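ATP-dependent DNA helicase uvsW (Enterobacteria phage T4, PDB 2OCA) couples ATP hydrolysis to the unwinding and branch migration of DNA, serving recombination-dependent repair and the reorganisation of stalled replication forks in phage T4. Local coordinates at residues E296-S301 with N494-T499; D453-A458 with I482-R487; A350-K355 with V421-V426. The protein carries 1 engineered substitution. One frame throughout, in Å; residues are numbered along the deposited sequence.

Contact 1. Residues E296-S301 with N494-T499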
loop_
_atom_site.group_PDB
_atom_site.type_symbol
_atom_site.label_atom_id
_atom_site.label_comp_id
_atom_site.label_asym_id
_atom_site.label_seq_id
_atom_site.Cartn_x
_atom_site.Cartn_y
_atom_site.Cartn_z
ATOM N N GLU A 296 4.511 -11.984 6.821
ATOM C CA GLU A 296 4.910 -12.429 8.155
ATOM C C GLU A 296 5.186 -11.229 9.081
ATOM O O GLU A 296 4.261 -10.666 9.675
ATOM C CB GLU A 296 6.148 -13.322 8.045
ATOM C CG GLU A 296 6.656 -13.862 9.364
ATOM C CD GLU A 296 7.950 -14.629 9.200
ATOM O OE1 GLU A 296 8.660 -14.820 10.211
ATOM O OE2 GLU A 296 8.255 -15.043 8.061
ATOM N N LEU A 297 6.448 -10.832 9.207
ATOM C CA LEU A 297 6.779 -9.699 10.058
ATOM C C LEU A 297 6.660 -8.376 9.315
ATOM O O LEU A 297 7.053 -8.263 8.156
ATOM C CB LEU A 297 8.203 -9.827 10.607
ATOM C CG LEU A 297 8.437 -10.765 11.790
ATOM C CD1 LEU A 297 9.925 -10.848 12.086
ATOM C CD2 LEU A 297 7.671 -10.263 12.999
ATOM N N LYS A 298 6.106 -7.384 9.998
ATOM C CA LYS A 298 5.963 -6.044 9.449
ATOM C C LYS A 298 6.815 -5.197 10.387
ATOM O O LYS A 298 6.576 -5.191 11.591
ATOM C CB LYS A 298 4.503 -5.598 9.518
ATOM C CG LYS A 298 4.161 -4.365 8.689
ATOM C CD LYS A 298 4.962 -3.131 9.100
ATOM C CE LYS A 298 4.609 -1.901 8.241
ATOM N NZ LYS A 298 3.301 -1.260 8.608
ATOM N N ILE A 299 7.810 -4.499 9.850
ATOM C CA ILE A 299 8.684 -3.672 10.684
ATOM C C ILE A 299 8.415 -2.176 10.556
ATOM O O ILE A 299 8.332 -1.645 9.456
ATOM C CB ILE A 299 10.166 -3.910 10.341
ATOM C CG1 ILE A 299 10.508 -5.394 10.493
ATOM C CG2 ILE A 299 11.051 -3.076 11.252
ATOM C CD1 ILE A 299 11.868 -5.753 9.946
ATOM N N ASN A 300 8.297 -1.501 11.692
ATOM C CA ASN A 300 8.055 -0.063 11.728
ATOM C C ASN A 300 9.208 0.657 12.414
ATOM O O ASN A 300 9.290 0.675 13.645
ATOM C CB ASN A 300 6.770 0.238 12.497
ATOM C CG ASN A 300 5.553 0.246 11.614
ATOM O OD1 ASN A 300 5.436 -0.562 10.697
ATOM N ND2 ASN A 300 4.625 1.156 11.892
ATOM N N SER A 301 10.105 1.242 11.628
ATOM C CA SER A 301 11.227 1.973 12.208
ATOM C C SER A 301 10.778 3.372 12.602
ATOM O O SER A 301 10.477 4.202 11.748
ATOM C CB SER A 301 12.383 2.065 11.216
ATOM O OG SER A 301 13.080 0.836 11.155
ATOM N N ASN A 494 9.921 -6.338 5.145
ATOM C CA ASN A 494 8.776 -5.457 4.962
ATOM C C ASN A 494 8.880 -4.338 6.002
ATOM O O ASN A 494 8.261 -4.421 7.070
ATOM C CB ASN A 494 7.481 -6.265 5.162
ATOM C CG ASN A 494 6.223 -5.400 5.152
ATOM O OD1 ASN A 494 6.280 -4.189 4.946
ATOM N ND2 ASN A 494 5.077 -6.028 5.374
ATOM N N TYR A 495 9.660 -3.296 5.702
ATOM C CA TYR A 495 9.818 -2.207 6.656
ATOM C C TYR A 495 9.420 -0.818 6.169
ATOM O O TYR A 495 9.501 -0.496 4.986
ATOM C CB TYR A 495 11.253 -2.156 7.170
ATOM C CG TYR A 495 12.205 -1.531 6.199
ATOM C CD1 TYR A 495 12.539 -2.181 5.013
ATOM C CD2 TYR A 495 12.740 -0.263 6.439
ATOM C CE1 TYR A 495 13.381 -1.587 4.078
ATOM C CE2 TYR A 495 13.582 0.344 5.517
ATOM C CZ TYR A 495 13.898 -0.325 4.335
ATOM O OH TYR A 495 14.721 0.273 3.405
ATOM N N VAL A 496 9.020 0.003 7.130
ATOM C CA VAL A 496 8.578 1.369 6.906
ATOM C C VAL A 496 9.272 2.287 7.912
ATOM O O VAL A 496 9.666 1.848 8.993
ATOM C CB VAL A 496 7.063 1.460 7.127
ATOM C CG1 VAL A 496 6.591 2.868 6.911
ATOM C CG2 VAL A 496 6.351 0.494 6.197
ATOM N N MET A 497 9.415 3.561 7.576
ATOM C CA MET A 497 10.064 4.487 8.491
ATOM C C MET A 497 9.167 5.650 8.835
ATOM O O MET A 497 8.453 6.159 7.985
ATOM C CB MET A 497 11.361 4.994 7.884
ATOM C CG MET A 497 12.303 3.865 7.549
ATOM S SD MET A 497 13.742 4.392 6.642
ATOM C CE MET A 497 13.289 3.939 4.933
ATOM N N LYS A 498 9.194 6.058 10.099
ATOM C CA LYS A 498 8.377 7.172 10.560
ATOM C C LYS A 498 9.207 8.022 11.499
ATOM O O LYS A 498 10.056 7.507 12.221
ATOM C CB LYS A 498 7.142 6.667 11.312
ATOM C CG LYS A 498 6.273 5.676 10.546
ATOM C CD LYS A 498 5.064 5.257 11.382
ATOM C CE LYS A 498 4.119 4.351 10.603
ATOM N NZ LYS A 498 2.901 4.007 11.395
ATOM N N THR A 499 8.959 9.324 11.483
ATOM C CA THR A 499 9.665 10.246 12.353
ATOM C C THR A 499 8.657 10.864 13.297
ATOM O O THR A 499 7.533 11.173 12.906
ATOM C CB THR A 499 10.321 11.360 11.575
ATOM O OG1 THR A 499 11.230 10.792 10.629
ATOM C CG2 THR A 499 11.080 12.274 12.515
HETATM O O HOH W 1 5.220 -9.362 4.647
#
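Ile299 and Tyr495 face each other at a CA-CA distance of 4.4 Å, the first of three parallel bridges between strands 298-301 and 495-499, whose axes diverge by 23°. The pairing adds the edge strand to the parallel sheet of the C-terminal RecA-like helicase domain. Ile299 gives its N-H to Asn494 O at 2.8 Å and its carbonyl to Val496 N, and two residues on Ser301 does the same with Val496 O and Lys498 N. On one face the CB atoms of Ile299 and Tyr495 lie 3.8 Å apart, beta-branched bulk against the root of the tyrosine, whose ring leads away from 296-301, against Ala489. Beyond them the small Ser301 sets its CB beside Met497 CG. On the other face the bend at chi2 (-60°) swings the aliphatic part of Lys298 across the edge strand, where its CE rests on Val496 CG2 at 3.6 Å; its methylenes cover the valine while the amine goes on past. Asn494 lays its CB near Leu297 O, while its OD1 accepts a hydrogen bond from Trp116. Strand 495-501 is outermost within the chain, strand 450-457 flanks 298-305 on its far side, and helix 476-490 packs over Ile299, Ser301 and Tyr495.

Contact 2. Residues D453-A458 with I482-R487. Unlike the reference sequence in segment 453-458: Asp457 (reference Ser).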
loop_
_atom_site.group_PDB
_atom_site.type_symbol
_atom_site.label_atom_id
_atom_site.label_comp_id
_atom_site.label_asym_id
_atom_site.label_seq_id
_atom_site.Cartn_x
_atom_site.Cartn_y
_atom_site.Cartn_z
ATOM N N ASP A 453 10.420 -0.879 15.843
ATOM C CA ASP A 453 11.825 -0.678 16.144
ATOM C C ASP A 453 12.071 0.806 16.436
ATOM O O ASP A 453 12.080 1.633 15.527
ATOM C CB ASP A 453 12.679 -1.152 14.960
ATOM C CG ASP A 453 14.157 -0.868 15.155
ATOM O OD1 ASP A 453 14.561 -0.625 16.318
ATOM O OD2 ASP A 453 14.913 -0.892 14.151
ATOM N N LEU A 454 12.263 1.137 17.708
ATOM C CA LEU A 454 12.488 2.521 18.096
ATOM C C LEU A 454 13.954 2.932 17.983
ATOM O O LEU A 454 14.852 2.309 18.549
ATOM C CB LEU A 454 11.982 2.758 19.520
ATOM C CG LEU A 454 10.573 2.224 19.832
ATOM C CD1 LEU A 454 10.219 2.555 21.275
ATOM C CD2 LEU A 454 9.528 2.828 18.886
ATOM N N ILE A 455 14.185 3.985 17.214
ATOM C CA ILE A 455 15.516 4.510 17.019
ATOM C C ILE A 455 15.523 5.847 17.719
ATOM O O ILE A 455 14.695 6.705 17.432
ATOM C CB ILE A 455 15.816 4.726 15.539
ATOM C CG1 ILE A 455 15.664 3.405 14.785
ATOM C CG2 ILE A 455 17.220 5.283 15.369
ATOM C CD1 ILE A 455 15.922 3.522 13.292
ATOM N N ASP A 456 16.442 6.020 18.655
ATOM C CA ASP A 456 16.532 7.273 19.388
ATOM C C ASP A 456 17.444 8.209 18.621
ATOM O O ASP A 456 18.663 8.054 18.644
ATOM C CB ASP A 456 17.064 7.008 20.797
ATOM C CG ASP A 456 16.083 6.198 21.637
ATOM O OD1 ASP A 456 15.046 6.758 22.043
ATOM O OD2 ASP A 456 16.333 4.999 21.875
ATOM N N ASP A 457 16.834 9.170 17.928
ATOM C CA ASP A 457 17.568 10.139 17.118
ATOM C C ASP A 457 17.961 11.376 17.903
ATOM O O ASP A 457 17.163 12.300 18.058
ATOM C CB ASP A 457 16.725 10.570 15.914
ATOM C CG ASP A 457 17.451 11.551 15.009
ATOM O OD1 ASP A 457 18.509 12.082 15.422
ATOM O OD2 ASP A 457 16.956 11.801 13.884
ATOM N N ALA A 458 19.193 11.386 18.395
ATOM C CA ALA A 458 19.710 12.514 19.146
ATOM C C ALA A 458 20.934 13.032 18.397
ATOM O O ALA A 458 21.923 13.449 19.005
ATOM C CB ALA A 458 20.087 12.083 20.556
ATOM N N ILE A 482 20.356 3.041 12.097
ATOM C CA ILE A 482 20.643 3.149 10.683
ATOM C C ILE A 482 21.244 1.833 10.196
ATOM O O ILE A 482 20.900 1.356 9.115
ATOM C CB ILE A 482 21.569 4.362 10.419
ATOM C CG1 ILE A 482 20.800 5.650 10.765
ATOM C CG2 ILE A 482 22.040 4.385 8.961
ATOM C CD1 ILE A 482 21.536 6.929 10.457
ATOM N N ASP A 483 22.121 1.229 10.994
ATOM C CA ASP A 483 22.703 -0.052 10.606
ATOM C C ASP A 483 21.590 -1.076 10.452
ATOM O O ASP A 483 21.638 -1.927 9.572
ATOM C CB ASP A 483 23.694 -0.568 11.650
ATOM C CG ASP A 483 25.023 0.152 11.603
ATOM O OD1 ASP A 483 25.407 0.631 10.509
ATOM O OD2 ASP A 483 25.692 0.225 12.656
ATOM N N ARG A 484 20.588 -0.988 11.318
ATOM C CA ARG A 484 19.459 -1.903 11.281
ATOM C C ARG A 484 18.611 -1.702 10.034
ATOM O O ARG A 484 18.126 -2.670 9.443
ATOM C CB ARG A 484 18.600 -1.709 12.522
ATOM C CG ARG A 484 18.671 -2.846 13.504
ATOM C CD ARG A 484 18.752 -2.324 14.911
ATOM N NE ARG A 484 17.682 -1.393 15.244
ATOM C CZ ARG A 484 17.774 -0.506 16.229
ATOM N NH1 ARG A 484 18.887 -0.460 16.948
ATOM N NH2 ARG A 484 16.776 0.334 16.493
ATOM N N ILE A 485 18.430 -0.444 9.637
ATOM C CA ILE A 485 17.634 -0.122 8.455
ATOM C C ILE A 485 18.319 -0.649 7.206
ATOM O O ILE A 485 17.666 -1.192 6.313
ATOM C CB ILE A 485 17.396 1.413 8.338
ATOM C CG1 ILE A 485 16.367 1.842 9.383
ATOM C CG2 ILE A 485 16.894 1.786 6.953
ATOM C CD1 ILE A 485 16.261 3.333 9.558
ATOM N N GLN A 486 19.635 -0.495 7.145
ATOM C CA GLN A 486 20.380 -0.981 5.994
ATOM C C GLN A 486 20.285 -2.511 5.938
ATOM O O GLN A 486 20.286 -3.103 4.861
ATOM C CB GLN A 486 21.840 -0.542 6.083
ATOM C CG GLN A 486 22.671 -0.993 4.903
ATOM C CD GLN A 486 22.088 -0.537 3.578
ATOM O OE1 GLN A 486 21.964 0.666 3.314
ATOM N NE2 GLN A 486 21.721 -1.497 2.734
ATOM N N ARG A 487 20.188 -3.147 7.102
ATOM C CA ARG A 487 20.085 -4.596 7.156
ATOM C C ARG A 487 18.698 -5.047 6.700
ATOM O O ARG A 487 18.576 -6.067 6.032
ATOM C CB ARG A 487 20.363 -5.108 8.571
ATOM C CG ARG A 487 20.294 -6.625 8.698
ATOM C CD ARG A 487 21.547 -7.354 8.190
ATOM N NE ARG A 487 22.646 -7.302 9.156
ATOM C CZ ARG A 487 23.391 -6.225 9.396
ATOM N NH1 ARG A 487 23.165 -5.097 8.734
ATOM N NH2 ARG A 487 24.361 -6.270 10.304
#
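Asp453 and Arg484 meet because each side chain is turned to reach across from its own backbone. In Asp453, CG stands opposite the backbone N (chi1 175°), which sends the carboxylate off the strand toward the helix; in Arg484, bends at chi2 and chi3 (54°) turn the guanidinium toward the carboxylate, the two side chains coming from opposite directions. The setting is a beta-alpha-beta crossover in the C-terminal RecA-like helicase domain: strand 450-457 leads, through a loop, into helix 476-490, and strand 495-501 follows, parallel to the first in the same sheet with strand 298-305 between them. The axis of 482-487 passes 10.1 Å from that of 453-457.

The two groups form a salt bridge. Its better-defined arm runs from Arg484 NE to Asp453 OD2, 3.0 Å long; the acceptor lies almost exactly in the guanidinium plane and is approached on its syn side, with NE 21° out of the carboxylate plane. NH2 lies beside OD1 as a second arm, but is modelled too close for its length to be trusted. The planes of the two groups are 47° apart, a twisted pairing and not a flat one. Each partner has a further tie: OD2 also takes a hydrogen bond from Tyr488 OH, and Arg484 NH1 donates to Lys427 O. Asp453 is buried, and the arginine probably offsets the cost of placing its charge there.

Next to the salt bridge the contact is apolar. Ile455 CG1 comes near Arg484 NH2, and Ile455 and Ile485, apolar and branched, pack between sheet and helix. They cross at about a right angle, with Ile455 CD1 set 3.8 Å from Ile485 CD1.

Contact 3. Residues A350-K355 with V421-V426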
loop_
_atom_site.group_PDB
_atom_site.type_symbol
_atom_site.label_atom_id
_atom_site.label_comp_id
_atom_site.label_asym_id
_atom_site.label_seq_id
_atom_site.Cartn_x
_atom_site.Cartn_y
_atom_site.Cartn_z
ATOM N N ALA A 350 -0.359 -5.969 22.470
ATOM C CA ALA A 350 1.009 -5.493 22.303
ATOM C C ALA A 350 1.967 -6.063 23.346
ATOM O O ALA A 350 1.596 -6.310 24.488
ATOM C CB ALA A 350 1.037 -3.963 22.352
ATOM N N PHE A 351 3.210 -6.252 22.924
ATOM C CA PHE A 351 4.290 -6.769 23.757
ATOM C C PHE A 351 5.333 -5.659 23.874
ATOM O O PHE A 351 5.880 -5.215 22.866
ATOM C CB PHE A 351 4.946 -7.954 23.056
ATOM C CG PHE A 351 4.807 -9.259 23.772
ATOM C CD1 PHE A 351 3.577 -9.675 24.270
ATOM C CD2 PHE A 351 5.901 -10.118 23.878
ATOM C CE1 PHE A 351 3.436 -10.937 24.860
ATOM C CE2 PHE A 351 5.777 -11.375 24.463
ATOM C CZ PHE A 351 4.541 -11.788 24.956
ATOM N N VAL A 352 5.602 -5.188 25.082
ATOM C CA VAL A 352 6.623 -4.164 25.241
ATOM C C VAL A 352 7.881 -4.850 25.763
ATOM O O VAL A 352 7.926 -5.318 26.896
ATOM C CB VAL A 352 6.185 -3.066 26.215
ATOM C CG1 VAL A 352 7.317 -2.068 26.412
ATOM C CG2 VAL A 352 4.963 -2.364 25.668
ATOM N N MET A 353 8.901 -4.923 24.919
ATOM C CA MET A 353 10.143 -5.571 25.292
ATOM C C MET A 353 11.088 -4.644 26.014
ATOM O O MET A 353 11.342 -3.528 25.571
ATOM C CB MET A 353 10.860 -6.117 24.055
ATOM C CG MET A 353 10.029 -7.045 23.198
ATOM S SD MET A 353 9.475 -8.494 24.095
ATOM C CE MET A 353 7.914 -7.878 24.798
ATOM N N PHE A 354 11.616 -5.118 27.132
ATOM C CA PHE A 354 12.577 -4.346 27.897
ATOM C C PHE A 354 13.686 -5.283 28.361
ATOM O O PHE A 354 13.525 -6.506 28.366
ATOM C CB PHE A 354 11.922 -3.682 29.107
ATOM C CG PHE A 354 11.495 -4.643 30.162
ATOM C CD1 PHE A 354 10.163 -5.017 30.276
ATOM C CD2 PHE A 354 12.429 -5.192 31.038
ATOM C CE1 PHE A 354 9.762 -5.925 31.252
ATOM C CE2 PHE A 354 12.042 -6.102 32.016
ATOM C CZ PHE A 354 10.705 -6.471 32.126
ATOM N N LYS A 355 14.813 -4.702 28.747
ATOM C CA LYS A 355 15.945 -5.478 29.218
ATOM C C LYS A 355 16.092 -5.368 30.740
ATOM O O LYS A 355 16.072 -6.376 31.441
ATOM C CB LYS A 355 17.218 -4.996 28.528
ATOM C CG LYS A 355 18.465 -5.707 28.984
ATOM C CD LYS A 355 19.701 -5.064 28.383
ATOM C CE LYS A 355 20.972 -5.741 28.874
ATOM N NZ LYS A 355 22.198 -5.081 28.342
ATOM N N VAL A 421 6.854 -4.062 20.720
ATOM C CA VAL A 421 7.546 -2.782 20.825
ATOM C C VAL A 421 8.901 -2.945 21.491
ATOM O O VAL A 421 8.972 -3.212 22.685
ATOM C CB VAL A 421 6.723 -1.779 21.658
ATOM C CG1 VAL A 421 7.401 -0.425 21.664
ATOM C CG2 VAL A 421 5.311 -1.692 21.111
ATOM N N LEU A 422 9.972 -2.789 20.724
ATOM C CA LEU A 422 11.315 -2.912 21.280
ATOM C C LEU A 422 11.630 -1.630 22.044
ATOM O O LEU A 422 12.044 -0.637 21.455
ATOM C CB LEU A 422 12.336 -3.109 20.162
ATOM C CG LEU A 422 12.043 -4.216 19.153
ATOM C CD1 LEU A 422 13.198 -4.337 18.165
ATOM C CD2 LEU A 422 11.826 -5.531 19.895
ATOM N N ALA A 423 11.432 -1.652 23.358
ATOM C CA ALA A 423 11.680 -0.472 24.178
ATOM C C ALA A 423 13.164 -0.319 24.468
ATOM O O ALA A 423 13.615 0.748 24.887
ATOM C CB ALA A 423 10.901 -0.563 25.471
ATOM N N HIS A 424 13.918 -1.390 24.258
ATOM C CA HIS A 424 15.351 -1.343 24.476
ATOM C C HIS A 424 16.002 -1.679 23.143
ATOM O O HIS A 424 16.242 -2.846 22.821
ATOM C CB HIS A 424 15.786 -2.359 25.532
ATOM C CG HIS A 424 17.187 -2.149 26.021
ATOM N ND1 HIS A 424 17.491 -1.308 27.070
ATOM C CD2 HIS A 424 18.367 -2.645 25.581
ATOM C CE1 HIS A 424 18.799 -1.296 27.257
ATOM N NE2 HIS A 424 19.354 -2.098 26.367
ATOM N N GLY A 425 16.265 -0.633 22.365
ATOM C CA GLY A 425 16.884 -0.796 21.068
ATOM C C GLY A 425 17.988 -1.826 21.095
ATOM O O GLY A 425 18.784 -1.887 22.034
ATOM N N VAL A 426 18.013 -2.657 20.058
ATOM C CA VAL A 426 19.024 -3.692 19.924
ATOM C C VAL A 426 20.335 -3.007 19.555
ATOM O O VAL A 426 20.547 -1.823 19.844
ATOM C CB VAL A 426 18.658 -4.697 18.804
ATOM C CG1 VAL A 426 18.669 -6.100 19.359
ATOM C CG2 VAL A 426 17.287 -4.366 18.209
HETATM O O HOH W 2 22.429 -2.936 25.596
#
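Lys355 lays its side chain over one face of the His424 ring, just where strand 349-354 ends. CB stands almost above the middle of the ring, 3.9 Å from its centroid and 12° off the normal, a CH-pi contact. With chi1 at 178° and every later torsion extended, the chain then runs out straight over the imidazole. CG carries it on to CD, which, still over that face, comes 3.6 Å from His424 NE2, and CE continues the line to the tip. There NZ moves past the ring, 4.6 Å from NE2, and gives a weak bond to a water that also lies in the ring plane at the edge, 3.3 Å from NE2.

Behind this pair the two backbones run side by side and parallel. Val421 N donates to Phe351 O, Met353 N to Val421 O at 2.8 Å, and Ala423 N to Met353 O at 2.9 Å. This last bond lies beyond the end of strand 417-422, so the pairing carries on into the loop. Val352 and Val421 share one face, and Ala423, just past the strand, puts its CB 4.0 Å from Val352 CG1; valine and alanine are compact enough to let helix 330-344 settle on them. The other face carries Met353, whose bent chain passes CG beside Leu422 CD2, with Tyr405 adjoining both.

The strands are thus central members of a RecA-like parallel sheet, buried and apolar on both faces. At their C-terminal end the chemistry changes: the methylenes of a lysine supply apolar cover for a histidine ring, while its ammonium group is carried onward to water at an exposed margin.

Following the chain from the N terminus, strand 298-305 comes first but pairs last, with 495-501. Contact 3 is the first to close, joining 350-355 to 421-426; contact 2 follows in series, bringing helix 476-490 back over strand 450-457 after a short excursion. Only then does strand 495-501 pair with 298-305, so the loop of contact 1 encloses the other two, and none cross. All reach one parallel sheet, where 349-354, 417-422, 450-457, 298-305 and 495-501 lie in that order. Contacts 1 and 2 touch, probably through a hydrogen bond from Asp453 N to Asn300 O, and contacts 2 and 3 through Leu454 packed against Leu422; contacts 1 and 3 stay apart.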